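Long-range contacts in proximal thread matrix protein 1 (Mytilus galloprovincialis, PDB 4CN9), which binds zinc through a metal-ion-dependent adhesion site and probably joins collagen to the surrounding matrix of the mussel byssus by its two von Willebrand factor type A domains: residues 48-53 against 87-91; 78-82 against 126-132; 302-306 against 335-341; 369-373 against 401-407; 171-177 against 205-211. All coordinates share one frame. Residues are numbered along the deposited sequence.

Contact 1 (48-53 against 87-91); sequences EECDVQ and SFTTV. With ZN (zinc ion), chain D.
A zinc ion sits directly beside a single parallel beta bridge that ties the N-terminal strand to the loop after helix 73-85 of the first von Willebrand factor A domain. The segments run 30° apart, pairing Glu49 with Ser87, Cys50 with Phe88 and Asp51 with Thr89 (CA-CA 4.5, 5.1 and 5.3 Å). Cys50, extended at -130/129, forms one bridge through two hydrogen bonds: Cys50 N donates to Ser87 O (2.8 Å) and Thr89 N to Cys50 O (3.2 Å). Phe88 to Val91 then form a type I turn, Val91 N to Phe88 O 3.2 Å. Two carboxylates suit the metal. Glu49 (chi1 p) binds zinc through OE2 at 2.0 Å; Asp51 (chi1 m) chelates it with OD1 at 2.2 and OD2 at 2.1 Å. His446 and two waters complete the shell. Thr89 (chi1 p) turns its hydroxyl to this shell, OG1 donating to Asp51 OD1 at 3.0 Å. Small Cys50, chi1 t, forms a disulfide with Cys242 and rests its CB 3.7 Å from Phe88 CE1. Finally, one water donates to Cys50 O (2.6 Å) and Val52 O (2.8 Å) and accepts from Thr90 N (3.3 Å).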
# COMPACT_ATOMS: atom_id res chain seq x y z
N GLU A 48 -13.17 18.01 2.22
CA GLU A 48 -14.01 16.83 2.38
C GLU A 48 -14.09 16.23 3.76
O GLU A 48 -13.42 16.66 4.70
CB GLU A 48 -13.71 15.70 1.40
CG GLU A 48 -12.43 15.69 0.69
CD GLU A 48 -12.68 15.15 -0.70
OE1 GLU A 48 -13.28 15.89 -1.50
OE2 GLU A 48 -12.34 13.98 -0.97
N GLU A 49 -14.95 15.22 3.82
CA GLU A 49 -15.24 14.48 5.02
C GLU A 49 -15.21 12.99 4.74
O GLU A 49 -15.28 12.55 3.58
CB GLU A 49 -16.62 14.85 5.56
CG GLU A 49 -17.78 14.39 4.69
CD GLU A 49 -19.12 14.97 5.12
OE1 GLU A 49 -19.15 16.11 5.61
OE2 GLU A 49 -20.14 14.27 4.95
N CYS A 50 -15.11 12.24 5.82
CA CYS A 50 -15.15 10.80 5.78
C CYS A 50 -16.15 10.38 6.83
O CYS A 50 -16.08 10.83 7.97
CB CYS A 50 -13.77 10.24 6.11
SG CYS A 50 -13.69 8.45 6.08
N ASP A 51 -17.10 9.54 6.44
CA ASP A 51 -18.18 9.12 7.34
C ASP A 51 -17.86 7.76 7.99
O ASP A 51 -18.64 7.24 8.78
CB ASP A 51 -19.52 9.03 6.59
CG ASP A 51 -19.93 10.35 5.93
OD1 ASP A 51 -19.45 11.44 6.31
OD2 ASP A 51 -20.75 10.31 4.99
N VAL A 52 -16.70 7.21 7.66
CA VAL A 52 -16.31 5.88 8.13
C VAL A 52 -16.05 5.87 9.62
O VAL A 52 -15.49 6.82 10.16
CB VAL A 52 -15.04 5.40 7.38
CG1 VAL A 52 -14.58 4.03 7.89
CG2 VAL A 52 -15.31 5.33 5.88
N GLN A 53 -16.47 4.80 10.30
CA GLN A 53 -16.21 4.66 11.74
C GLN A 53 -14.80 4.14 11.96
O GLN A 53 -14.44 3.07 11.48
CB GLN A 53 -17.23 3.72 12.39
CG GLN A 53 -18.61 4.34 12.50
CD GLN A 53 -19.64 3.37 13.04
OE1 GLN A 53 -19.31 2.41 13.74
NE2 GLN A 53 -20.91 3.62 12.71
N SER A 87 -12.62 16.57 9.92
CA SER A 87 -12.94 15.90 8.66
C SER A 87 -13.68 14.56 8.85
O SER A 87 -14.20 13.98 7.88
CB SER A 87 -11.64 15.65 7.88
OG SER A 87 -10.93 16.87 7.69
N PHE A 88 -13.72 14.08 10.09
CA PHE A 88 -14.37 12.80 10.37
C PHE A 88 -15.69 13.03 11.07
O PHE A 88 -15.73 13.37 12.24
CB PHE A 88 -13.45 11.90 11.21
CG PHE A 88 -12.27 11.38 10.42
CD1 PHE A 88 -12.39 10.24 9.65
CD2 PHE A 88 -11.07 12.06 10.42
CE1 PHE A 88 -11.33 9.78 8.92
CE2 PHE A 88 -10.01 11.60 9.70
CZ PHE A 88 -10.15 10.46 8.93
N THR A 89 -16.77 12.84 10.32
CA THR A 89 -18.10 13.23 10.76
C THR A 89 -18.56 12.48 12.01
O THR A 89 -19.29 13.05 12.82
CB THR A 89 -19.13 13.06 9.63
OG1 THR A 89 -19.26 11.68 9.29
CG2 THR A 89 -18.71 13.84 8.40
N THR A 90 -18.13 11.23 12.19
CA THR A 90 -18.59 10.42 13.33
C THR A 90 -17.76 10.59 14.61
O THR A 90 -18.04 9.95 15.64
CB THR A 90 -18.66 8.91 12.96
OG1 THR A 90 -17.35 8.40 12.69
CG2 THR A 90 -19.55 8.69 11.73
N VAL A 91 -16.74 11.44 14.57
CA VAL A 91 -16.01 11.80 15.79
C VAL A 91 -16.93 12.66 16.65
O VAL A 91 -17.45 13.67 16.18
CB VAL A 91 -14.71 12.59 15.47
CG1 VAL A 91 -13.98 13.01 16.75
CG2 VAL A 91 -13.79 11.76 14.61
ZN ZN D . -20.55 12.36 4.70
O HOH W 1 -16.07 9.57 10.24
O HOH W 2 -22.56 12.35 4.13
O HOH W 3 -22.05 12.72 6.09

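Contact 2 (78-82 against 126-132)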
# COMPACT_ATOMS: atom_id res chain seq x y z
N LYS A 78 -0.14 21.34 14.56
CA LYS A 78 -1.31 21.17 15.41
C LYS A 78 -2.58 21.52 14.64
O LYS A 78 -3.60 20.82 14.74
CB LYS A 78 -1.20 22.05 16.65
CG LYS A 78 -0.21 21.55 17.66
CD LYS A 78 -0.07 22.48 18.83
CE LYS A 78 0.80 21.87 19.91
NZ LYS A 78 0.79 22.66 21.15
N ASP A 79 -2.52 22.61 13.89
CA ASP A 79 -3.67 23.06 13.11
C ASP A 79 -4.07 22.03 12.06
O ASP A 79 -5.25 21.76 11.86
CB ASP A 79 -3.37 24.42 12.47
CG ASP A 79 -3.31 25.55 13.49
OD1 ASP A 79 -3.73 25.33 14.64
OD2 ASP A 79 -2.86 26.66 13.15
N PHE A 80 -3.07 21.45 11.42
CA PHE A 80 -3.32 20.41 10.44
C PHE A 80 -4.08 19.24 11.10
O PHE A 80 -5.02 18.72 10.52
CB PHE A 80 -2.01 19.94 9.81
CG PHE A 80 -2.18 18.83 8.82
CD1 PHE A 80 -2.66 19.10 7.55
CD2 PHE A 80 -1.88 17.52 9.15
CE1 PHE A 80 -2.82 18.09 6.63
CE2 PHE A 80 -2.05 16.51 8.24
CZ PHE A 80 -2.52 16.79 6.97
N VAL A 81 -3.67 18.86 12.30
CA VAL A 81 -4.29 17.72 12.97
C VAL A 81 -5.71 18.06 13.40
O VAL A 81 -6.61 17.23 13.33
CB VAL A 81 -3.44 17.24 14.18
CG1 VAL A 81 -4.13 16.10 14.91
CG2 VAL A 81 -2.06 16.82 13.71
N LYS A 82 -5.92 19.30 13.83
CA LYS A 82 -7.25 19.79 14.12
C LYS A 82 -8.17 19.69 12.91
O LYS A 82 -9.34 19.33 13.04
CB LYS A 82 -7.20 21.25 14.58
CG LYS A 82 -6.62 21.43 15.94
CD LYS A 82 -6.65 22.90 16.35
CE LYS A 82 -5.90 23.10 17.65
NZ LYS A 82 -5.69 24.53 17.96
N LYS A 126 -9.69 18.77 19.96
CA LYS A 126 -8.90 19.87 19.41
C LYS A 126 -8.14 20.63 20.50
O LYS A 126 -6.99 21.04 20.30
CB LYS A 126 -9.78 20.78 18.54
CG LYS A 126 -10.21 20.09 17.23
CD LYS A 126 -10.85 21.03 16.22
CE LYS A 126 -12.21 21.55 16.69
NZ LYS A 126 -12.69 22.61 15.76
N LYS A 127 -8.77 20.80 21.66
CA LYS A 127 -8.13 21.39 22.82
C LYS A 127 -6.97 20.52 23.31
O LYS A 127 -5.90 21.02 23.65
CB LYS A 127 -9.17 21.57 23.94
CG LYS A 127 -8.62 22.02 25.28
CD LYS A 127 -8.28 23.50 25.30
CE LYS A 127 -7.94 23.96 26.73
NZ LYS A 127 -7.17 25.24 26.73
N GLY A 128 -7.19 19.21 23.33
CA GLY A 128 -6.11 18.28 23.64
C GLY A 128 -4.92 18.48 22.73
O GLY A 128 -3.78 18.52 23.19
N ILE A 129 -5.17 18.61 21.43
CA ILE A 129 -4.09 18.83 20.46
C ILE A 129 -3.37 20.15 20.75
O ILE A 129 -2.12 20.22 20.77
CB ILE A 129 -4.66 18.84 19.03
CG1 ILE A 129 -5.12 17.43 18.64
CG2 ILE A 129 -3.63 19.37 18.04
CD1 ILE A 129 -6.08 17.42 17.47
N GLN A 130 -4.15 21.20 20.99
CA GLN A 130 -3.57 22.51 21.27
C GLN A 130 -2.68 22.49 22.53
O GLN A 130 -1.64 23.15 22.59
CB GLN A 130 -4.68 23.56 21.43
CG GLN A 130 -4.15 24.98 21.58
CD GLN A 130 -3.20 25.35 20.46
OE1 GLN A 130 -3.45 25.05 19.29
NE2 GLN A 130 -2.09 25.99 20.80
N ASP A 131 -3.09 21.71 23.52
CA ASP A 131 -2.41 21.66 24.80
C ASP A 131 -1.17 20.77 24.81
O ASP A 131 -0.47 20.71 25.81
CB ASP A 131 -3.36 21.16 25.89
CG ASP A 131 -4.38 22.20 26.30
OD1 ASP A 131 -4.19 23.39 25.98
OD2 ASP A 131 -5.38 21.81 26.93
N MET A 132 -0.91 20.08 23.71
CA MET A 132 0.28 19.23 23.63
C MET A 132 1.54 20.04 23.79
O MET A 132 1.67 21.11 23.21
CB MET A 132 0.38 18.52 22.28
CG MET A 132 -0.64 17.46 22.01
SD MET A 132 -0.53 17.04 20.24
CE MET A 132 1.12 16.36 20.20
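Two surface-facing helices of the first von Willebrand factor A domain lie side by side here, their short segments 9.5 Å apart and nearly antiparallel at 167°, and two outstretched lysines do most of the joining. Lys78 and Lys82, one turn apart, share the mttt conformation, so each spans the groove at full length. The chain of Lys78 runs along Ile129, with Lys78 CB 3.9 Å from Ile129 CG2. At its end Lys78 NZ donates to Gln130 O at 2.9 Å, and Lys78 NZ also donates to Met132 O at 2.7 Å. A charged donor suits these two carbonyls, which lie where the helix gives way to loop. Lys82 instead meets a side chain: NZ donates to Gln130 OE1 at 2.7 Å, made possible because Gln130 (chi1 t, chi2 p) folds back toward helix 73-85, where its NE2 also reaches Gln75. A long ion pair, Lys82 NZ to Asp79 OD1 at 3.9 Å, adds a weaker partner. Lys126 kinks at chi3 (m), laying its CD 4.0 Å from Lys82 CB while NZ turns to a salt bridge with Asp86. Branched, apolar residues fill the interior: Ile129 (mt) directs CD1 onto Val81 CG1 at 3.5 Å. Beneath this pair lies the central sheet, Val81 resting on Phe101 and Met172, and Met132 on Val103 and Gln105 of strand 100-106; Ile129 packs on Phe114.

Contact 3 (302-306 against 335-341); sequences FADRA and QTAIGDG
Backbone polarity sets the frame of this contact in the second von Willebrand factor A domain, where the turn between strands 295-302 and 306-310 meets the start of helix 338-349. Ala303 (-139/-111) begins a tight reversal in which Ala303 N bonds to Arg305 O at 2.8 Å. Across the segments Ala303 O accepts from Ala337 N at 2.7 Å, and Ala303 CA lies 3.2 Å from Gln335 O as a CA-H...O contact. CA atoms pair Ala303 with Thr336 (4.4 Å), Asp304 with Gln335 (4.8 Å) and Ala306 with Gly341 (5.1 Å). Ala337, at -89/75, centres an inverse gamma turn and is the N-cap residue. Apolar contacts come next: Phe302, chi1 p, lays one ring face under Ile338 CA, a CH-pi contact 4.1 Å from the centroid, with CE1 3.8 Å from Ile338 CG1. Gly341 passes at 4.2 Å, CA to Phe302 CD2; any CB would clash with that ring. Ala306 CB fits 3.7 Å from Asp340 CB. A water bridges the segments, accepting from Ala306 N (3.0 Å) and donating to Asp340 OD2 (2.9 Å). The contact thus rests on close packing of small residues and the Phe302 ring, with one direct hydrogen bond and water-mediated links beside it.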
# COMPACT_ATOMS: atom_id res chain seq x y z
N PHE A 302 6.52 -11.34 -21.56
CA PHE A 302 7.71 -10.60 -21.98
C PHE A 302 8.93 -11.49 -22.11
O PHE A 302 9.11 -12.45 -21.38
CB PHE A 302 7.99 -9.41 -21.06
CG PHE A 302 8.12 -9.76 -19.60
CD1 PHE A 302 9.35 -10.12 -19.07
CD2 PHE A 302 7.02 -9.71 -18.75
CE1 PHE A 302 9.48 -10.44 -17.73
CE2 PHE A 302 7.13 -10.03 -17.41
CZ PHE A 302 8.36 -10.40 -16.90
N ALA A 303 9.74 -11.19 -23.13
CA ALA A 303 11.04 -11.81 -23.31
C ALA A 303 11.93 -10.66 -23.74
O ALA A 303 12.18 -9.77 -22.95
CB ALA A 303 10.98 -12.92 -24.33
N ASP A 304 12.39 -10.62 -24.98
CA ASP A 304 13.10 -9.41 -25.42
C ASP A 304 12.16 -8.22 -25.50
O ASP A 304 12.56 -7.08 -25.27
CB ASP A 304 13.81 -9.61 -26.76
CG ASP A 304 12.91 -10.17 -27.81
OD1 ASP A 304 12.06 -11.04 -27.48
OD2 ASP A 304 13.04 -9.71 -28.96
N ARG A 305 10.90 -8.48 -25.85
CA ARG A 305 9.88 -7.42 -25.92
C ARG A 305 8.62 -7.96 -25.27
O ARG A 305 8.70 -8.98 -24.59
CB ARG A 305 9.62 -7.02 -27.39
CG ARG A 305 10.82 -6.36 -28.08
CD ARG A 305 11.13 -4.99 -27.50
NE ARG A 305 12.25 -4.30 -28.19
CZ ARG A 305 13.53 -4.33 -27.82
NH1 ARG A 305 13.92 -5.03 -26.76
NH2 ARG A 305 14.44 -3.66 -28.52
N ALA A 306 7.49 -7.28 -25.43
CA ALA A 306 6.25 -7.72 -24.78
C ALA A 306 5.11 -7.98 -25.77
O ALA A 306 5.04 -7.36 -26.83
CB ALA A 306 5.82 -6.73 -23.71
N GLN A 335 15.95 -13.01 -22.81
CA GLN A 335 15.93 -11.67 -22.25
C GLN A 335 14.63 -11.57 -21.47
O GLN A 335 13.72 -12.37 -21.68
CB GLN A 335 15.95 -10.60 -23.34
CG GLN A 335 17.29 -10.38 -24.00
CD GLN A 335 17.20 -9.33 -25.08
OE1 GLN A 335 16.63 -8.25 -24.88
NE2 GLN A 335 17.75 -9.65 -26.26
N THR A 336 14.55 -10.59 -20.57
CA THR A 336 13.34 -10.36 -19.79
C THR A 336 13.01 -8.85 -19.76
O THR A 336 13.54 -8.10 -18.95
CB THR A 336 13.47 -10.89 -18.33
OG1 THR A 336 14.80 -10.68 -17.85
CG2 THR A 336 13.17 -12.38 -18.27
N ALA A 337 12.11 -8.43 -20.63
CA ALA A 337 11.72 -7.03 -20.72
C ALA A 337 10.56 -6.73 -19.78
O ALA A 337 9.41 -6.58 -20.22
CB ALA A 337 11.34 -6.71 -22.15
N ILE A 338 10.86 -6.66 -18.49
CA ILE A 338 9.87 -6.37 -17.45
C ILE A 338 9.20 -5.04 -17.74
O ILE A 338 7.98 -4.91 -17.64
CB ILE A 338 10.53 -6.33 -16.06
CG1 ILE A 338 11.16 -7.67 -15.72
CG2 ILE A 338 9.54 -5.97 -14.97
CD1 ILE A 338 12.11 -7.60 -14.54
N GLY A 339 10.01 -4.05 -18.13
CA GLY A 339 9.48 -2.74 -18.48
C GLY A 339 8.46 -2.75 -19.60
O GLY A 339 7.41 -2.10 -19.53
N ASP A 340 8.76 -3.49 -20.66
CA ASP A 340 7.85 -3.60 -21.80
C ASP A 340 6.54 -4.29 -21.41
O ASP A 340 5.46 -3.89 -21.85
CB ASP A 340 8.52 -4.39 -22.93
CG ASP A 340 9.60 -3.59 -23.64
OD1 ASP A 340 10.59 -3.19 -22.99
OD2 ASP A 340 9.43 -3.38 -24.86
N GLY A 341 6.65 -5.33 -20.59
CA GLY A 341 5.47 -6.02 -20.06
C GLY A 341 4.51 -5.09 -19.35
O GLY A 341 3.30 -5.11 -19.58
O HOH W 4 17.09 -5.30 -26.25
O HOH W 5 7.38 -4.50 -26.65

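Contact 4 (369-373 against 401-407)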
# COMPACT_ATOMS: atom_id res chain seq x y z
N THR A 369 8.86 -12.82 -12.75
CA THR A 369 10.09 -12.81 -13.55
C THR A 369 11.20 -13.69 -12.96
O THR A 369 11.31 -13.84 -11.74
CB THR A 369 10.65 -11.39 -13.73
OG1 THR A 369 11.70 -11.40 -14.71
CG2 THR A 369 11.18 -10.84 -12.40
N ASP A 370 12.01 -14.24 -13.86
CA ASP A 370 13.20 -14.99 -13.50
C ASP A 370 14.48 -14.28 -14.00
O ASP A 370 15.55 -14.86 -13.96
CB ASP A 370 13.13 -16.43 -14.03
CG ASP A 370 13.76 -16.61 -15.43
OD1 ASP A 370 13.69 -15.71 -16.31
OD2 ASP A 370 14.34 -17.71 -15.67
N GLY A 371 14.36 -13.03 -14.44
CA GLY A 371 15.52 -12.28 -14.91
C GLY A 371 15.48 -10.80 -14.60
O GLY A 371 14.46 -10.28 -14.15
N GLN A 372 16.58 -10.11 -14.87
CA GLN A 372 16.62 -8.66 -14.65
C GLN A 372 16.16 -7.93 -15.91
O GLN A 372 16.22 -8.46 -17.01
CB GLN A 372 18.02 -8.21 -14.23
CG GLN A 372 19.02 -8.09 -15.36
CD GLN A 372 19.80 -9.37 -15.60
OE1 GLN A 372 19.23 -10.47 -15.58
NE2 GLN A 372 21.11 -9.24 -15.83
N ASN A 373 15.68 -6.70 -15.75
CA ASN A 373 15.19 -5.94 -16.88
C ASN A 373 16.26 -5.71 -17.94
O ASN A 373 17.44 -5.52 -17.62
CB ASN A 373 14.63 -4.58 -16.44
CG ASN A 373 13.77 -3.94 -17.52
OD1 ASN A 373 12.87 -4.58 -18.07
ND2 ASN A 373 14.03 -2.68 -17.84
N GLY A 401 18.09 -15.46 -10.91
CA GLY A 401 18.36 -14.57 -12.01
C GLY A 401 17.73 -13.18 -11.93
O GLY A 401 18.10 -12.29 -12.68
N PHE A 402 16.75 -13.01 -11.04
CA PHE A 402 16.06 -11.74 -10.93
C PHE A 402 16.77 -10.82 -9.94
O PHE A 402 17.66 -11.25 -9.18
CB PHE A 402 14.61 -11.95 -10.49
CG PHE A 402 14.48 -12.44 -9.08
CD1 PHE A 402 14.51 -13.79 -8.79
CD2 PHE A 402 14.38 -11.53 -8.04
CE1 PHE A 402 14.42 -14.23 -7.48
CE2 PHE A 402 14.29 -11.97 -6.73
CZ PHE A 402 14.32 -13.32 -6.45
N LEU A 403 16.36 -9.56 -9.94
CA LEU A 403 16.85 -8.58 -8.97
C LEU A 403 15.71 -8.08 -8.10
O LEU A 403 14.70 -7.57 -8.60
CB LEU A 403 17.48 -7.39 -9.69
CG LEU A 403 18.79 -7.67 -10.42
CD1 LEU A 403 19.16 -6.47 -11.26
CD2 LEU A 403 19.86 -8.00 -9.42
N LYS A 404 15.90 -8.20 -6.79
CA LYS A 404 14.86 -7.84 -5.83
C LYS A 404 14.59 -6.34 -5.81
O LYS A 404 13.48 -5.90 -5.49
CB LYS A 404 15.26 -8.32 -4.43
CG LYS A 404 14.15 -8.14 -3.42
CD LYS A 404 14.41 -8.87 -2.12
CE LYS A 404 13.21 -8.73 -1.19
NZ LYS A 404 13.49 -9.25 0.17
N SER A 405 15.62 -5.55 -6.11
CA SER A 405 15.48 -4.10 -6.21
C SER A 405 14.39 -3.73 -7.22
O SER A 405 13.58 -2.84 -6.98
CB SER A 405 16.81 -3.51 -6.67
OG SER A 405 17.32 -4.30 -7.72
N GLU A 406 14.40 -4.42 -8.35
CA GLU A 406 13.43 -4.17 -9.42
C GLU A 406 12.02 -4.59 -9.00
O GLU A 406 11.05 -3.89 -9.30
CB GLU A 406 13.87 -4.88 -10.71
CG GLU A 406 15.21 -4.35 -11.23
CD GLU A 406 15.66 -4.94 -12.57
OE1 GLU A 406 15.20 -6.03 -12.98
OE2 GLU A 406 16.51 -4.28 -13.21
N LEU A 407 11.91 -5.71 -8.30
CA LEU A 407 10.62 -6.13 -7.75
C LEU A 407 10.10 -5.05 -6.83
O LEU A 407 8.93 -4.66 -6.89
CB LEU A 407 10.75 -7.45 -7.00
CG LEU A 407 11.26 -8.67 -7.77
CD1 LEU A 407 11.28 -9.85 -6.84
CD2 LEU A 407 10.43 -8.93 -9.01
O HOH W 6 15.98 -16.79 -11.89
O HOH W 7 14.44 -8.56 -11.84
O HOH W 8 19.93 -13.06 -14.89
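Gly401 begins the approach at the C-terminal ends of the strands of the second von Willebrand factor A domain, where the loop leaving strand 362-369 meets the one leading into helix 404-410. Lacking a side chain, Gly401 lies against Asp370 O, which a CB would strike, and it makes two CA-H...O contacts: Gly401 CA to Asp370 O and Gly371 CA to Gly401 O, each 3.4 Å. One water joins Gly401 N (2.7 Å) to Asp370 O (2.9 Å); another donates to Gly401 O (3.0 Å) and Gln372 OE1 (2.8 Å). Phe402 comes within 4.1 Å of Gly371, CA to CA, and its ring turns away onto Thr419. Leu403, the N-cap residue, sets CD1 3.6 Å from Gln372 CB, while its N donates at 2.9 Å to a water that also lies 2.9 Å from both Gly371 O and Glu406 OE1. Glu406, in the first turn of the helix, is long enough to cross the gap: its OE1 accepts from Asn373 N at 2.9 Å. Leu407 closes the inner side, CD2 4.0 Å from Thr369 CG2. One direct hydrogen bond from a backbone NH to a carboxylate and bridging waters thus supply the polar links, while apolar contacts lie both at Thr369-Leu407 and at Gln372-Leu403.

Contact 5 (171-177 against 205-211); sequences LMTDGKS and GFVKTEL. With ZN (zinc ion), chain C.
Leu171 opens the contact as part of strand 166-173, which leads into Asp174, an aspartate of the MIDAS motif; Leu171 CD2 packs 4.2 Å from Leu211 CD2 of helix 208-214. Met172 turns to the other side of the sheet. Thr173, chi1 t, places CG2 4.1 Å from Leu211 CD2 and accepts Gly175 N at OG1 (3.1 Å), an ST turn; Asp61 holds the same hydroxyl. Asp174, at -114/18 with chi1 p, faces away from 205-211 and binds zinc through OD1 at 2.1 Å, beside three waters, Ser63 and Ser65. Its carbonyl O accepts from a metal-bound water (2.9 Å) and from a second water (2.8 Å) that takes Gly205 N (2.7 Å). Gly175, extended at -145/180, pairs with Phe206 (CA-CA 4.0 Å), Gly175 O meeting Phe206 CA at 3.3 Å; a CB would be crowded by the zinc. Lys176 CB touches Val207 CG1 at 3.5 Å. Val207 is the N-cap residue, and Glu210 (chi1 t, chi2 t) reaches back. One water bridges Gly175 O (2.8 Å), Val207 N (3.0 Å) and Glu210 OE2 (2.7 Å), the same OE2 that accepts Ser177 N at 3.0 Å.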
# COMPACT_ATOMS: atom_id res chain seq x y z
N LEU A 171 1.20 9.17 10.21
CA LEU A 171 2.54 9.52 10.66
C LEU A 171 3.00 10.83 10.00
O LEU A 171 2.87 10.99 8.79
CB LEU A 171 3.51 8.39 10.31
CG LEU A 171 5.02 8.65 10.37
CD1 LEU A 171 5.47 8.82 11.78
CD2 LEU A 171 5.77 7.50 9.72
N MET A 172 3.50 11.75 10.82
CA MET A 172 4.03 13.02 10.34
C MET A 172 5.47 13.16 10.83
O MET A 172 5.71 13.15 12.03
CB MET A 172 3.20 14.18 10.89
CG MET A 172 1.72 14.12 10.56
SD MET A 172 0.77 15.38 11.47
CE MET A 172 1.51 16.85 10.79
N THR A 173 6.42 13.31 9.91
CA THR A 173 7.82 13.44 10.31
C THR A 173 8.63 14.37 9.42
O THR A 173 8.33 14.55 8.24
CB THR A 173 8.49 12.06 10.37
OG1 THR A 173 9.82 12.17 10.89
CG2 THR A 173 8.52 11.42 9.02
N ASP A 174 9.66 14.99 10.01
CA ASP A 174 10.59 15.80 9.24
C ASP A 174 11.97 15.17 9.23
O ASP A 174 12.97 15.84 8.91
CB ASP A 174 10.66 17.24 9.79
CG ASP A 174 11.60 17.38 10.99
OD1 ASP A 174 11.76 16.42 11.79
OD2 ASP A 174 12.17 18.49 11.12
N GLY A 175 12.05 13.89 9.55
CA GLY A 175 13.34 13.26 9.71
C GLY A 175 13.40 11.81 9.25
O GLY A 175 12.41 11.24 8.80
N LYS A 176 14.57 11.22 9.38
CA LYS A 176 14.72 9.80 9.08
C LYS A 176 14.97 9.09 10.39
O LYS A 176 15.52 9.66 11.32
CB LYS A 176 15.87 9.56 8.09
CG LYS A 176 17.24 9.87 8.63
CD LYS A 176 18.31 9.51 7.60
CE LYS A 176 19.63 10.17 7.93
NZ LYS A 176 20.67 9.89 6.90
N SER A 177 14.52 7.84 10.47
CA SER A 177 14.63 7.07 11.70
C SER A 177 16.11 6.82 11.94
O SER A 177 16.80 6.31 11.05
CB SER A 177 13.89 5.74 11.55
OG SER A 177 13.58 5.17 12.81
N GLY A 205 14.61 16.40 5.30
CA GLY A 205 15.30 15.50 6.22
C GLY A 205 14.79 14.06 6.28
O GLY A 205 15.50 13.17 6.75
N PHE A 206 13.56 13.83 5.82
CA PHE A 206 13.01 12.48 5.76
C PHE A 206 13.54 11.76 4.51
O PHE A 206 14.03 12.40 3.58
CB PHE A 206 11.47 12.53 5.76
CG PHE A 206 10.87 12.96 4.44
CD1 PHE A 206 10.58 12.02 3.46
CD2 PHE A 206 10.60 14.30 4.18
CE1 PHE A 206 10.05 12.41 2.25
CE2 PHE A 206 10.06 14.69 2.96
CZ PHE A 206 9.78 13.75 2.00
N VAL A 207 13.48 10.42 4.51
CA VAL A 207 13.79 9.69 3.29
C VAL A 207 12.57 8.93 2.74
O VAL A 207 11.90 8.14 3.45
CB VAL A 207 15.08 8.81 3.40
CG1 VAL A 207 15.95 9.24 4.59
CG2 VAL A 207 14.76 7.33 3.44
N LYS A 208 12.27 9.21 1.48
CA LYS A 208 11.00 8.81 0.91
C LYS A 208 10.81 7.31 0.85
O LYS A 208 9.72 6.79 1.11
CB LYS A 208 10.82 9.43 -0.48
CG LYS A 208 9.43 9.21 -1.03
CD LYS A 208 9.24 9.93 -2.34
CE LYS A 208 7.87 9.65 -2.93
NZ LYS A 208 7.84 9.99 -4.37
N THR A 209 11.88 6.58 0.53
CA THR A 209 11.77 5.14 0.41
C THR A 209 11.49 4.48 1.75
O THR A 209 10.83 3.45 1.81
CB THR A 209 13.03 4.53 -0.22
OG1 THR A 209 14.19 5.07 0.41
CG2 THR A 209 13.07 4.85 -1.71
N GLU A 210 11.98 5.08 2.83
CA GLU A 210 11.68 4.59 4.18
C GLU A 210 10.20 4.77 4.50
O GLU A 210 9.55 3.88 5.03
CB GLU A 210 12.55 5.31 5.22
CG GLU A 210 12.06 5.18 6.67
CD GLU A 210 13.05 5.75 7.67
OE1 GLU A 210 13.99 5.01 8.06
OE2 GLU A 210 12.90 6.94 8.07
N LEU A 211 9.66 5.94 4.18
CA LEU A 211 8.24 6.17 4.38
C LEU A 211 7.41 5.23 3.50
O LEU A 211 6.37 4.71 3.92
CB LEU A 211 7.89 7.63 4.10
CG LEU A 211 8.54 8.66 5.05
CD1 LEU A 211 7.91 10.04 4.84
CD2 LEU A 211 8.46 8.23 6.52
ZN ZN C . 13.44 16.05 13.02
O HOH W 9 12.91 17.75 6.86
O HOH W 10 14.66 15.94 11.31
O HOH W 11 12.11 9.20 6.85
O HOH W 12 12.74 14.10 12.87
O HOH W 13 15.18 15.54 14.03

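Contacts 1, 2 and 5 belong to the first half of the chain, contacts 3 and 4 to the second. Contacts 4 and 5 occupy equivalent places in the two A domains, but in this chain the MIDAS zinc sits beside contact 5. The other zinc, at contact 1, lies 35.2 Å away, ZN of chain D to ZN of chain C, so the two metal sites are far apart, the second built from the N-terminal segment and His446. Between them comes contact 2: Phe80 CD2 touches Met172 CE of contact 5 at 3.8 Å, and the nearest atoms of contacts 1 and 2 are about 5 Å apart. Contacts 3 and 4, centres 12 Å apart, are joined by Thr336 OG1 to Gln372 O at 2.8 Å, probably a hydrogen bond.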